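Local coordinates for RNA-binding protein Smaug (Drosophila melanogaster, PDB 1OXJ) that recognises RNA through its sterile alpha motif (SAM) domain, which is joined by a long shared helix to an all-helical PHAT domain, at residues A[61-65]-A[93-98]; A[13-19]-A[54-59]; A[123-127]-A[168-172]. One frame throughout, in Å; residues are numbered along the deposited sequence.

The three contacts follow one another along a strandless chain of helices and loops without nesting: contact 2 (13-19 with 54-59) closes before contact 1 (61-65 with 93-98) opens, and contact 3 (123-127 with 168-172) comes last. Contacts 1 and 2 share helix 49-77, have centres 11 Å apart and touch through Trp13, whose indole meets Leu62, Thr96 and Pro97. Contact 2 belongs to the SAM domain and contact 3 to the PHAT domain, their centres 31 Å apart on opposite sides of the chain's centre. Contact 1 lies between them, 25 Å from contact 3 by centres, where the two domains pack together, a buried junction that, with helix 49-77, probably helps fix SAM relative to PHAT.

Contact 1 (A[61-65]-A[93-98])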
ATOM      1  N   LYS A  61      -6.851   3.520  -9.009  1.00 37.79           N
ATOM      2  CA  LYS A  61      -6.327   4.007  -7.741  1.00 38.31           C
ATOM      3  C   LYS A  61      -4.896   3.523  -7.545  1.00 36.94           C
ATOM      4  O   LYS A  61      -4.093   4.196  -6.904  1.00 36.01           O
ATOM      5  CB  LYS A  61      -7.205   3.550  -6.569  1.00 41.05           C
ATOM      6  CG  LYS A  61      -8.575   4.203  -6.567  1.00 43.07           C
ATOM      7  CD  LYS A  61      -9.326   3.968  -5.266  1.00 47.03           C
ATOM      8  CE  LYS A  61     -10.690   4.639  -5.314  1.00 48.71           C
ATOM      9  NZ  LYS A  61     -11.429   4.482  -4.034  1.00 52.85           N
ATOM     10  N   LEU A  62      -4.578   2.353  -8.093  1.00 35.88           N
ATOM     11  CA  LEU A  62      -3.221   1.830  -7.986  1.00 34.54           C
ATOM     12  C   LEU A  62      -2.294   2.816  -8.676  1.00 34.82           C
ATOM     13  O   LEU A  62      -1.207   3.124  -8.181  1.00 34.62           O
ATOM     14  CB  LEU A  62      -3.094   0.459  -8.669  1.00 33.58           C
ATOM     15  CG  LEU A  62      -3.674  -0.759  -7.944  1.00 33.75           C
ATOM     16  CD1 LEU A  62      -3.248  -2.052  -8.676  1.00 32.60           C
ATOM     17  CD2 LEU A  62      -3.159  -0.776  -6.501  1.00 32.87           C
ATOM     18  N   LYS A  63      -2.739   3.331  -9.816  1.00 36.05           N
ATOM     19  CA  LYS A  63      -1.926   4.273 -10.577  1.00 37.49           C
ATOM     20  C   LYS A  63      -1.710   5.588  -9.845  1.00 35.90           C
ATOM     21  O   LYS A  63      -0.753   6.303 -10.128  1.00 38.79           O
ATOM     22  CB  LYS A  63      -2.557   4.552 -11.946  1.00 39.05           C
ATOM     23  CG  LYS A  63      -2.747   3.333 -12.836  1.00 41.71           C
ATOM     24  CD  LYS A  63      -3.219   3.768 -14.221  1.00 46.07           C
ATOM     25  CE  LYS A  63      -3.973   2.671 -14.947  1.00 48.91           C
ATOM     26  NZ  LYS A  63      -5.328   2.432 -14.353  1.00 51.53           N
ATOM     27  N   GLU A  64      -2.583   5.901  -8.893  1.00 36.93           N
ATOM     28  CA  GLU A  64      -2.461   7.144  -8.131  1.00 35.96           C
ATOM     29  C   GLU A  64      -1.603   7.027  -6.871  1.00 35.58           C
ATOM     30  O   GLU A  64      -1.293   8.025  -6.225  1.00 32.81           O
ATOM     31  CB  GLU A  64      -3.844   7.660  -7.739  1.00 38.93           C
ATOM     32  CG  GLU A  64      -4.642   8.241  -8.897  1.00 44.02           C
ATOM     33  CD  GLU A  64      -3.849   9.276  -9.681  1.00 47.81           C
ATOM     34  OE1 GLU A  64      -3.324  10.230  -9.063  1.00 47.75           O
ATOM     35  OE2 GLU A  64      -3.750   9.133 -10.919  1.00 51.23           O
ATOM     36  N   ARG A  65      -1.199   5.809  -6.530  1.00 34.46           N
ATOM     37  CA  ARG A  65      -0.399   5.603  -5.334  1.00 32.50           C
ATOM     38  C   ARG A  65       0.779   6.559  -5.158  1.00 32.98           C
ATOM     39  O   ARG A  65       0.943   7.147  -4.086  1.00 32.84           O
ATOM     40  CB  ARG A  65       0.089   4.158  -5.273  1.00 31.90           C
ATOM     41  CG  ARG A  65      -1.001   3.165  -4.901  1.00 27.71           C
ATOM     42  CD  ARG A  65      -0.486   1.750  -4.975  1.00 29.51           C
ATOM     43  NE  ARG A  65      -0.026   1.416  -6.329  1.00 29.27           N
ATOM     44  CZ  ARG A  65       0.560   0.269  -6.643  1.00 32.79           C
ATOM     45  NH1 ARG A  65       0.747  -0.646  -5.699  1.00 30.33           N
ATOM     46  NH2 ARG A  65       0.973   0.041  -7.886  1.00 30.41           N
ATOM     47  N   ILE A  93      -3.205   1.141   0.800  1.00 32.14           N
ATOM     48  CA  ILE A  93      -2.071   0.936  -0.096  1.00 30.75           C
ATOM     49  C   ILE A  93      -1.211  -0.254   0.332  1.00 30.78           C
ATOM     50  O   ILE A  93      -0.646  -0.966  -0.505  1.00 28.38           O
ATOM     51  CB  ILE A  93      -1.184   2.209  -0.140  1.00 30.64           C
ATOM     52  CG1 ILE A  93      -1.964   3.358  -0.789  1.00 29.98           C
ATOM     53  CG2 ILE A  93       0.112   1.937  -0.907  1.00 31.66           C
ATOM     54  CD1 ILE A  93      -1.177   4.659  -0.860  1.00 30.35           C
ATOM     55  N   VAL A  94      -1.149  -0.485   1.635  1.00 28.23           N
ATOM     56  CA  VAL A  94      -0.304  -1.548   2.178  1.00 29.18           C
ATOM     57  C   VAL A  94      -0.493  -2.951   1.588  1.00 30.32           C
ATOM     58  O   VAL A  94       0.474  -3.716   1.486  1.00 30.63           O
ATOM     59  CB  VAL A  94      -0.436  -1.613   3.711  1.00 28.80           C
ATOM     60  CG1 VAL A  94      -1.823  -2.127   4.104  1.00 28.61           C
ATOM     61  CG2 VAL A  94       0.692  -2.463   4.288  1.00 32.53           C
ATOM     62  N   LEU A  95      -1.710  -3.278   1.170  1.00 30.73           N
ATOM     63  CA  LEU A  95      -1.981  -4.602   0.598  1.00 30.86           C
ATOM     64  C   LEU A  95      -1.913  -4.653  -0.921  1.00 31.66           C
ATOM     65  O   LEU A  95      -2.053  -5.729  -1.511  1.00 31.36           O
ATOM     66  CB  LEU A  95      -3.360  -5.099   1.036  1.00 32.87           C
ATOM     67  CG  LEU A  95      -3.598  -5.181   2.544  1.00 32.63           C
ATOM     68  CD1 LEU A  95      -4.972  -5.780   2.808  1.00 34.34           C
ATOM     69  CD2 LEU A  95      -2.510  -6.016   3.199  1.00 35.18           C
ATOM     70  N   THR A  96      -1.715  -3.505  -1.561  1.00 30.33           N
ATOM     71  CA  THR A  96      -1.643  -3.468  -3.026  1.00 30.69           C
ATOM     72  C   THR A  96      -0.355  -4.071  -3.577  1.00 29.61           C
ATOM     73  O   THR A  96       0.678  -4.068  -2.910  1.00 30.70           O
ATOM     74  CB  THR A  96      -1.751  -2.020  -3.562  1.00 28.56           C
ATOM     75  OG1 THR A  96      -0.605  -1.265  -3.144  1.00 28.97           O
ATOM     76  CG2 THR A  96      -3.009  -1.353  -3.039  1.00 28.13           C
ATOM     77  N   PRO A  97      -0.401  -4.590  -4.817  1.00 28.70           N
ATOM     78  CA  PRO A  97       0.766  -5.194  -5.466  1.00 29.50           C
ATOM     79  C   PRO A  97       1.862  -4.157  -5.647  1.00 29.21           C
ATOM     80  O   PRO A  97       1.643  -3.107  -6.262  1.00 29.55           O
ATOM     81  CB  PRO A  97       0.215  -5.677  -6.809  1.00 29.43           C
ATOM     82  CG  PRO A  97      -1.242  -5.922  -6.524  1.00 29.70           C
ATOM     83  CD  PRO A  97      -1.612  -4.754  -5.643  1.00 30.14           C
ATOM     84  N   MET A  98       3.035  -4.443  -5.092  1.00 29.51           N
ATOM     85  CA  MET A  98       4.171  -3.544  -5.188  1.00 29.29           C
ATOM     86  C   MET A  98       5.402  -4.289  -5.671  1.00 30.44           C
ATOM     87  O   MET A  98       5.711  -5.381  -5.199  1.00 29.10           O
ATOM     88  CB  MET A  98       4.486  -2.907  -3.826  1.00 29.53           C
ATOM     89  CG  MET A  98       3.421  -1.958  -3.283  1.00 31.79           C
ATOM     90  SD  MET A  98       3.986  -1.113  -1.736  1.00 26.44           S
ATOM     91  CE  MET A  98       2.638  -1.505  -0.614  1.00 32.17           C
TER
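Residues 61-65 form one turn within helix 49-77, the long helix that runs from the SAM domain into the PHAT domain. Near the start of this turn, Leu62 sets its CD2 methyl 3.5 Å from Thr96 CB and 4.4 Å from Pro97 CD. The same leucine also touches Trp13 of helix 10-16 and Met34, so it sits in apolar surroundings where the PHAT loop meets the SAM core. The loop itself, between helices 83-91 and 111-127, makes a type I beta turn from Ile93 to Thr96: Thr96 N bonds to Ile93 O at 3.0 Å, and Thr96 OG1 donates to that same Ile93 O at 2.7 Å. Arg65 then reaches across to the loop. Arg65 NE donates to Leu62 O at 2.8 Å, one turn back, which steadies the guanidinium while Arg65 NH1 donates to Pro97 O at 2.7 Å and to Thr96 OG1 at 3.0 Å. Both acceptors lie near the guanidinium plane, at its edge, so a buried charged group is met by neutral oxygens, one of them a backbone carbonyl. Arg65 NH2 adds a weak hydrogen bond to Tyr31 OH. The aliphatic part of Arg65 is used too, CD lying 4.1 Å from Ile93 CG2, while Met98 CG approaches Arg65 NH1 at 3.8 Å.

Contact 2 (A[13-19]-A[54-59]); sequences WLKSLRL and KLALCI
Characteristically for a SAM bundle, the first helix ends against the long C-terminal helix; Trp13, Lys54 and Leu19 are most covered. Residues 54-59 are helical throughout; 13-16 end helix 10-16, and Arg18, with positive phi (62°), leaves it in a Schellman motif, Leu19 N bonding to Leu14 O at 2.9 Å. Trp13 (chi1 t, chi2 57°) points toward helix 49-77: CH2 lies 3.9 Å from Ile59 CD1, at the ring edge, and 4.3 Å from Leu55 CD1, while CZ2 is 4.0 Å from Cys58 CB. Leu19 (m, t) brings CD1 to 4.2 Å from Leu55 CB and 4.1 Å from Lys54 CD, the closest CA pair being Leu19 and Leu55 at 7.9 Å. Lys54, extended (all t), donates from NZ to Leu17 O at 2.7 Å; a water accepts from NZ at 2.8 Å and donates to Arg18 O at 3.0 Å. Leu17 CD1 fills in 3.6 Å from Cys58 SG. Around this, Leu42 of helix 39-44 covers Leu55, and the 93-98 loop packs on Trp13.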
ATOM      1  N   TRP A  13      -4.666  -8.956  -1.931  1.00 33.10           N
ATOM      2  CA  TRP A  13      -5.242  -7.680  -2.345  1.00 29.97           C
ATOM      3  C   TRP A  13      -6.682  -7.891  -2.806  1.00 29.99           C
ATOM      4  O   TRP A  13      -7.590  -7.191  -2.366  1.00 30.66           O
ATOM      5  CB  TRP A  13      -4.406  -7.065  -3.479  1.00 30.10           C
ATOM      6  CG  TRP A  13      -4.925  -5.730  -3.964  1.00 32.16           C
ATOM      7  CD1 TRP A  13      -5.117  -4.602  -3.214  1.00 33.67           C
ATOM      8  CD2 TRP A  13      -5.254  -5.375  -5.314  1.00 34.99           C
ATOM      9  NE1 TRP A  13      -5.542  -3.562  -4.020  1.00 35.65           N
ATOM     10  CE2 TRP A  13      -5.634  -4.011  -5.311  1.00 36.34           C
ATOM     11  CE3 TRP A  13      -5.263  -6.078  -6.529  1.00 35.73           C
ATOM     12  CZ2 TRP A  13      -6.016  -3.334  -6.478  1.00 36.63           C
ATOM     13  CZ3 TRP A  13      -5.645  -5.403  -7.690  1.00 36.53           C
ATOM     14  CH2 TRP A  13      -6.016  -4.044  -7.651  1.00 36.49           C
ATOM     15  N   LEU A  14      -6.893  -8.855  -3.696  1.00 29.61           N
ATOM     16  CA  LEU A  14      -8.240  -9.129  -4.186  1.00 30.94           C
ATOM     17  C   LEU A  14      -9.195  -9.479  -3.041  1.00 31.83           C
ATOM     18  O   LEU A  14     -10.351  -9.049  -3.030  1.00 31.00           O
ATOM     19  CB  LEU A  14      -8.219 -10.272  -5.195  1.00 30.56           C
ATOM     20  CG  LEU A  14      -7.512  -9.985  -6.520  1.00 30.45           C
ATOM     21  CD1 LEU A  14      -7.556 -11.244  -7.392  1.00 32.03           C
ATOM     22  CD2 LEU A  14      -8.201  -8.833  -7.224  1.00 28.73           C
ATOM     23  N   LYS A  15      -8.716 -10.287  -2.102  1.00 32.55           N
ATOM     24  CA  LYS A  15      -9.527 -10.668  -0.950  1.00 36.61           C
ATOM     25  C   LYS A  15      -9.954  -9.420  -0.175  1.00 38.08           C
ATOM     26  O   LYS A  15     -11.056  -9.364   0.384  1.00 38.55           O
ATOM     27  CB  LYS A  15      -8.730 -11.605  -0.030  1.00 39.27           C
ATOM     28  CG  LYS A  15      -8.607 -13.034  -0.551  1.00 43.06           C
ATOM     29  CD  LYS A  15      -7.675 -13.872   0.311  1.00 46.76           C
ATOM     30  CE  LYS A  15      -7.671 -15.334  -0.123  1.00 49.09           C
ATOM     31  NZ  LYS A  15      -6.695 -16.141   0.672  1.00 50.90           N
ATOM     32  N   SER A  16      -9.087  -8.409  -0.156  1.00 37.97           N
ATOM     33  CA  SER A  16      -9.387  -7.180   0.571  1.00 37.69           C
ATOM     34  C   SER A  16     -10.459  -6.331  -0.105  1.00 39.10           C
ATOM     35  O   SER A  16     -11.073  -5.473   0.532  1.00 39.25           O
ATOM     36  CB  SER A  16      -8.110  -6.346   0.764  1.00 37.69           C
ATOM     37  OG  SER A  16      -7.783  -5.599  -0.395  1.00 36.90           O
ATOM     38  N   LEU A  17     -10.688  -6.580  -1.391  1.00 37.64           N
ATOM     39  CA  LEU A  17     -11.673  -5.831  -2.169  1.00 35.98           C
ATOM     40  C   LEU A  17     -12.918  -6.669  -2.444  1.00 36.41           C
ATOM     41  O   LEU A  17     -13.825  -6.231  -3.158  1.00 36.76           O
ATOM     42  CB  LEU A  17     -11.072  -5.423  -3.517  1.00 35.81           C
ATOM     43  CG  LEU A  17      -9.712  -4.721  -3.569  1.00 36.20           C
ATOM     44  CD1 LEU A  17      -9.283  -4.595  -5.029  1.00 38.60           C
ATOM     45  CD2 LEU A  17      -9.793  -3.363  -2.916  1.00 36.10           C
ATOM     46  N   ARG A  18     -12.947  -7.877  -1.890  1.00 35.64           N
ATOM     47  CA  ARG A  18     -14.047  -8.800  -2.101  1.00 38.88           C
ATOM     48  C   ARG A  18     -14.153  -9.160  -3.580  1.00 38.66           C
ATOM     49  O   ARG A  18     -15.249  -9.243  -4.143  1.00 38.33           O
ATOM     50  CB  ARG A  18     -15.367  -8.201  -1.599  1.00 41.33           C
ATOM     51  CG  ARG A  18     -15.447  -8.111  -0.077  1.00 48.24           C
ATOM     52  CD  ARG A  18     -16.894  -8.006   0.395  1.00 53.56           C
ATOM     53  NE  ARG A  18     -17.709  -9.117  -0.103  1.00 59.25           N
ATOM     54  CZ  ARG A  18     -17.494 -10.399   0.185  1.00 61.34           C
ATOM     55  NH1 ARG A  18     -16.487 -10.752   0.976  1.00 63.87           N
ATOM     56  NH2 ARG A  18     -18.283 -11.335  -0.327  1.00 63.14           N
ATOM     57  N   LEU A  19     -12.998  -9.383  -4.199  1.00 36.51           N
ATOM     58  CA  LEU A  19     -12.936  -9.736  -5.613  1.00 36.70           C
ATOM     59  C   LEU A  19     -12.040 -10.944  -5.867  1.00 35.56           C
ATOM     60  O   LEU A  19     -11.609 -11.168  -7.003  1.00 34.85           O
ATOM     61  CB  LEU A  19     -12.421  -8.543  -6.431  1.00 36.50           C
ATOM     62  CG  LEU A  19     -13.371  -7.354  -6.580  1.00 38.34           C
ATOM     63  CD1 LEU A  19     -12.614  -6.146  -7.131  1.00 36.66           C
ATOM     64  CD2 LEU A  19     -14.526  -7.750  -7.506  1.00 39.44           C
ATOM     65  N   LYS A  54     -15.720  -1.854 -10.698  1.00 38.95           N
ATOM     66  CA  LYS A  54     -15.025  -1.760  -9.424  1.00 39.78           C
ATOM     67  C   LYS A  54     -13.531  -2.059  -9.533  1.00 38.62           C
ATOM     68  O   LYS A  54     -12.707  -1.315  -9.006  1.00 36.71           O
ATOM     69  CB  LYS A  54     -15.655  -2.703  -8.403  1.00 39.00           C
ATOM     70  CG  LYS A  54     -15.063  -2.564  -7.015  1.00 41.61           C
ATOM     71  CD  LYS A  54     -15.672  -3.590  -6.076  1.00 43.72           C
ATOM     72  CE  LYS A  54     -15.180  -3.403  -4.654  1.00 43.79           C
ATOM     73  NZ  LYS A  54     -15.771  -4.424  -3.745  1.00 45.78           N
ATOM     74  N   LEU A  55     -13.182  -3.142 -10.216  1.00 37.24           N
ATOM     75  CA  LEU A  55     -11.775  -3.496 -10.365  1.00 36.06           C
ATOM     76  C   LEU A  55     -11.048  -2.439 -11.190  1.00 36.55           C
ATOM     77  O   LEU A  55      -9.906  -2.089 -10.899  1.00 36.01           O
ATOM     78  CB  LEU A  55     -11.635  -4.878 -11.015  1.00 35.76           C
ATOM     79  CG  LEU A  55     -10.211  -5.431 -11.149  1.00 34.33           C
ATOM     80  CD1 LEU A  55      -9.479  -5.349  -9.818  1.00 32.35           C
ATOM     81  CD2 LEU A  55     -10.283  -6.875 -11.627  1.00 33.62           C
ATOM     82  N   ALA A  56     -11.715  -1.908 -12.210  1.00 36.45           N
ATOM     83  CA  ALA A  56     -11.090  -0.884 -13.036  1.00 38.37           C
ATOM     84  C   ALA A  56     -10.793   0.334 -12.166  1.00 37.25           C
ATOM     85  O   ALA A  56      -9.749   0.965 -12.307  1.00 37.79           O
ATOM     86  CB  ALA A  56     -12.011  -0.501 -14.195  1.00 39.45           C
ATOM     87  N   LEU A  57     -11.718   0.657 -11.267  1.00 36.80           N
ATOM     88  CA  LEU A  57     -11.541   1.790 -10.361  1.00 38.04           C
ATOM     89  C   LEU A  57     -10.365   1.544  -9.425  1.00 36.69           C
ATOM     90  O   LEU A  57      -9.578   2.449  -9.151  1.00 37.13           O
ATOM     91  CB  LEU A  57     -12.800   2.015  -9.523  1.00 40.62           C
ATOM     92  CG  LEU A  57     -14.037   2.556 -10.237  1.00 44.54           C
ATOM     93  CD1 LEU A  57     -15.161   2.734  -9.221  1.00 45.52           C
ATOM     94  CD2 LEU A  57     -13.703   3.883 -10.911  1.00 43.61           C
ATOM     95  N   CYS A  58     -10.256   0.315  -8.932  1.00 34.91           N
ATOM     96  CA  CYS A  58      -9.169  -0.040  -8.024  1.00 34.85           C
ATOM     97  C   CYS A  58      -7.825   0.039  -8.735  1.00 32.81           C
ATOM     98  O   CYS A  58      -6.841   0.494  -8.155  1.00 32.68           O
ATOM     99  CB  CYS A  58      -9.387  -1.448  -7.456  1.00 34.58           C
ATOM    100  SG  CYS A  58     -10.798  -1.568  -6.337  1.00 41.28           S
ATOM    101  N   ILE A  59      -7.788  -0.404  -9.991  1.00 32.05           N
ATOM    102  CA  ILE A  59      -6.558  -0.358 -10.779  1.00 32.89           C
ATOM    103  C   ILE A  59      -6.179   1.108 -11.001  1.00 34.11           C
ATOM    104  O   ILE A  59      -5.001   1.480 -10.951  1.00 31.22           O
ATOM    105  CB  ILE A  59      -6.755  -1.072 -12.146  1.00 32.53           C
ATOM    106  CG1 ILE A  59      -6.972  -2.573 -11.925  1.00 34.27           C
ATOM    107  CG2 ILE A  59      -5.559  -0.830 -13.054  1.00 30.90           C
ATOM    108  CD1 ILE A  59      -5.724  -3.342 -11.502  1.00 35.74           C
TER
HETATM  109  O   HOH W   1     -16.817  -6.774  -4.812  1.00 44.91           O

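Contact 3 (A[123-127]-A[168-172])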
ATOM      1  N   THR A 123       5.893   7.423  11.620  1.00 45.64           N
ATOM      2  CA  THR A 123       6.394   6.947  12.904  1.00 48.15           C
ATOM      3  C   THR A 123       7.229   8.013  13.608  1.00 49.85           C
ATOM      4  O   THR A 123       7.282   8.054  14.837  1.00 51.11           O
ATOM      5  CB  THR A 123       7.224   5.655  12.735  1.00 48.70           C
ATOM      6  OG1 THR A 123       8.353   5.910  11.895  1.00 48.74           O
ATOM      7  CG2 THR A 123       6.369   4.560  12.104  1.00 49.94           C
ATOM      8  N   ASN A 124       7.870   8.884  12.832  1.00 51.39           N
ATOM      9  CA  ASN A 124       8.679   9.954  13.412  1.00 53.24           C
ATOM     10  C   ASN A 124       7.809  11.084  13.957  1.00 53.60           C
ATOM     11  O   ASN A 124       8.092  11.638  15.020  1.00 53.71           O
ATOM     12  CB  ASN A 124       9.652  10.519  12.375  1.00 55.19           C
ATOM     13  CG  ASN A 124      10.834   9.597  12.118  1.00 57.66           C
ATOM     14  OD1 ASN A 124      11.684   9.883  11.270  1.00 58.80           O
ATOM     15  ND2 ASN A 124      10.898   8.486  12.852  1.00 57.46           N
ATOM     16  N   THR A 125       6.765  11.435  13.213  1.00 52.56           N
ATOM     17  CA  THR A 125       5.850  12.487  13.628  1.00 52.86           C
ATOM     18  C   THR A 125       5.152  12.020  14.896  1.00 53.87           C
ATOM     19  O   THR A 125       4.907  12.800  15.822  1.00 53.82           O
ATOM     20  CB  THR A 125       4.793  12.755  12.542  1.00 52.50           C
ATOM     21  OG1 THR A 125       5.421  13.373  11.414  1.00 52.41           O
ATOM     22  CG2 THR A 125       3.688  13.663  13.070  1.00 52.12           C
ATOM     23  N   LEU A 126       4.845  10.730  14.916  1.00 54.76           N
ATOM     24  CA  LEU A 126       4.179  10.088  16.036  1.00 57.28           C
ATOM     25  C   LEU A 126       4.976  10.269  17.319  1.00 59.04           C
ATOM     26  O   LEU A 126       4.514  10.904  18.269  1.00 59.63           O
ATOM     27  CB  LEU A 126       4.016   8.596  15.741  1.00 56.72           C
ATOM     28  CG  LEU A 126       3.244   7.737  16.739  1.00 58.18           C
ATOM     29  CD1 LEU A 126       1.799   8.203  16.808  1.00 58.13           C
ATOM     30  CD2 LEU A 126       3.306   6.279  16.301  1.00 58.70           C
ATOM     31  N   GLN A 127       6.182   9.714  17.335  1.00 59.94           N
ATOM     32  CA  GLN A 127       7.045   9.791  18.507  1.00 60.88           C
ATOM     33  C   GLN A 127       7.267  11.214  19.008  1.00 60.58           C
ATOM     34  O   GLN A 127       7.669  11.414  20.155  1.00 60.72           O
ATOM     35  CB  GLN A 127       8.391   9.118  18.210  1.00 61.62           C
ATOM     36  CG  GLN A 127       8.259   7.629  17.896  1.00 62.61           C
ATOM     37  CD  GLN A 127       9.599   6.932  17.769  1.00 63.64           C
ATOM     38  OE1 GLN A 127      10.408   7.260  16.898  1.00 63.80           O
ATOM     39  NE2 GLN A 127       9.843   5.962  18.645  1.00 64.10           N
ATOM     40  N   LYS A 168       9.783  -0.613  18.634  1.00 51.63           N
ATOM     41  CA  LYS A 168       9.963   0.667  19.315  1.00 51.93           C
ATOM     42  C   LYS A 168       8.609   1.288  19.663  1.00 52.06           C
ATOM     43  O   LYS A 168       8.408   1.782  20.774  1.00 51.81           O
ATOM     44  CB  LYS A 168      10.739   1.648  18.429  1.00 52.58           C
ATOM     45  CG  LYS A 168      12.264   1.565  18.496  1.00 55.35           C
ATOM     46  CD  LYS A 168      12.815   0.229  18.016  1.00 57.56           C
ATOM     47  CE  LYS A 168      14.284   0.350  17.604  1.00 57.92           C
ATOM     48  NZ  LYS A 168      15.148   0.887  18.692  1.00 58.95           N
ATOM     49  N   LEU A 169       7.688   1.264  18.705  1.00 51.62           N
ATOM     50  CA  LEU A 169       6.358   1.834  18.901  1.00 52.06           C
ATOM     51  C   LEU A 169       5.538   1.071  19.933  1.00 51.84           C
ATOM     52  O   LEU A 169       4.777   1.669  20.692  1.00 51.61           O
ATOM     53  CB  LEU A 169       5.588   1.868  17.575  1.00 51.41           C
ATOM     54  CG  LEU A 169       6.202   2.695  16.443  1.00 52.38           C
ATOM     55  CD1 LEU A 169       5.290   2.638  15.232  1.00 50.47           C
ATOM     56  CD2 LEU A 169       6.405   4.138  16.900  1.00 52.09           C
ATOM     57  N   SER A 170       5.687  -0.250  19.952  1.00 51.82           N
ATOM     58  CA  SER A 170       4.939  -1.079  20.893  1.00 52.78           C
ATOM     59  C   SER A 170       5.320  -0.774  22.340  1.00 53.34           C
ATOM     60  O   SER A 170       4.603  -1.145  23.266  1.00 54.48           O
ATOM     61  CB  SER A 170       5.192  -2.566  20.613  1.00 52.08           C
ATOM     62  OG  SER A 170       6.523  -2.924  20.946  1.00 50.01           O
ATOM     63  N   LYS A 171       6.444  -0.096  22.534  1.00 53.73           N
ATOM     64  CA  LYS A 171       6.900   0.221  23.879  1.00 54.59           C
ATOM     65  C   LYS A 171       6.673   1.660  24.328  1.00 54.75           C
ATOM     66  O   LYS A 171       7.104   2.038  25.419  1.00 54.75           O
ATOM     67  CB  LYS A 171       8.383  -0.132  24.026  1.00 56.21           C
ATOM     68  CG  LYS A 171       8.684  -1.627  23.939  1.00 57.07           C
ATOM     69  CD  LYS A 171       7.861  -2.431  24.942  1.00 59.14           C
ATOM     70  CE  LYS A 171       8.070  -1.941  26.371  1.00 60.24           C
ATOM     71  NZ  LYS A 171       7.354  -2.785  27.372  1.00 60.84           N
ATOM     72  N   MET A 172       6.007   2.466  23.507  1.00 53.32           N
ATOM     73  CA  MET A 172       5.747   3.851  23.893  1.00 52.60           C
ATOM     74  C   MET A 172       4.735   3.855  25.033  1.00 52.70           C
ATOM     75  O   MET A 172       3.971   2.872  25.126  1.00 52.13           O
ATOM     76  CB  MET A 172       5.181   4.662  22.718  1.00 50.62           C
ATOM     77  CG  MET A 172       6.152   4.933  21.573  1.00 49.26           C
ATOM     78  SD  MET A 172       5.416   6.044  20.330  1.00 44.08           S
ATOM     79  CE  MET A 172       3.960   5.128  19.957  1.00 41.79           C
TER
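Near its C-terminal end, helix 111-127 meets the last modelled residues of the chain, where helix 159-170 gives way to Lys171 and Met172. Leu169, in the m,t rotamer, is the most covered residue. Leu169 CD1 lies 3.8 Å from Thr123 CG2, and Leu169 CD2 lies 3.8 Å from Leu126 CD2. Leu126 adopts t,p, and its CD2 also meets Met172 CE at 3.9 Å. The m,t,m conformation of Met172 brings the thioether back to the partner helix, so that Met172 SD is 4.1 Å from Gln127 CG. Thr123 takes chi1 p, which leaves CG2 for Leu169 while OG1 bonds back to Ile119 O and Asp120 O within its own helix. Gln127 (m,t) lays its CG 4.1 Å from Leu169 CD2, and its NE2 comes within 4.4 Å of Lys168 CB. Behind these residues, Leu139 and Leu142 of helix 136-150 touch Leu126, and Leu142 and Leu146 touch Leu169, extending the apolar layer into the PHAT helical bundle. No hydrogen bond or salt bridge crosses between the two segments; the association therefore depends on van der Waals fit and on the burial of methyl, methylene and thioether groups.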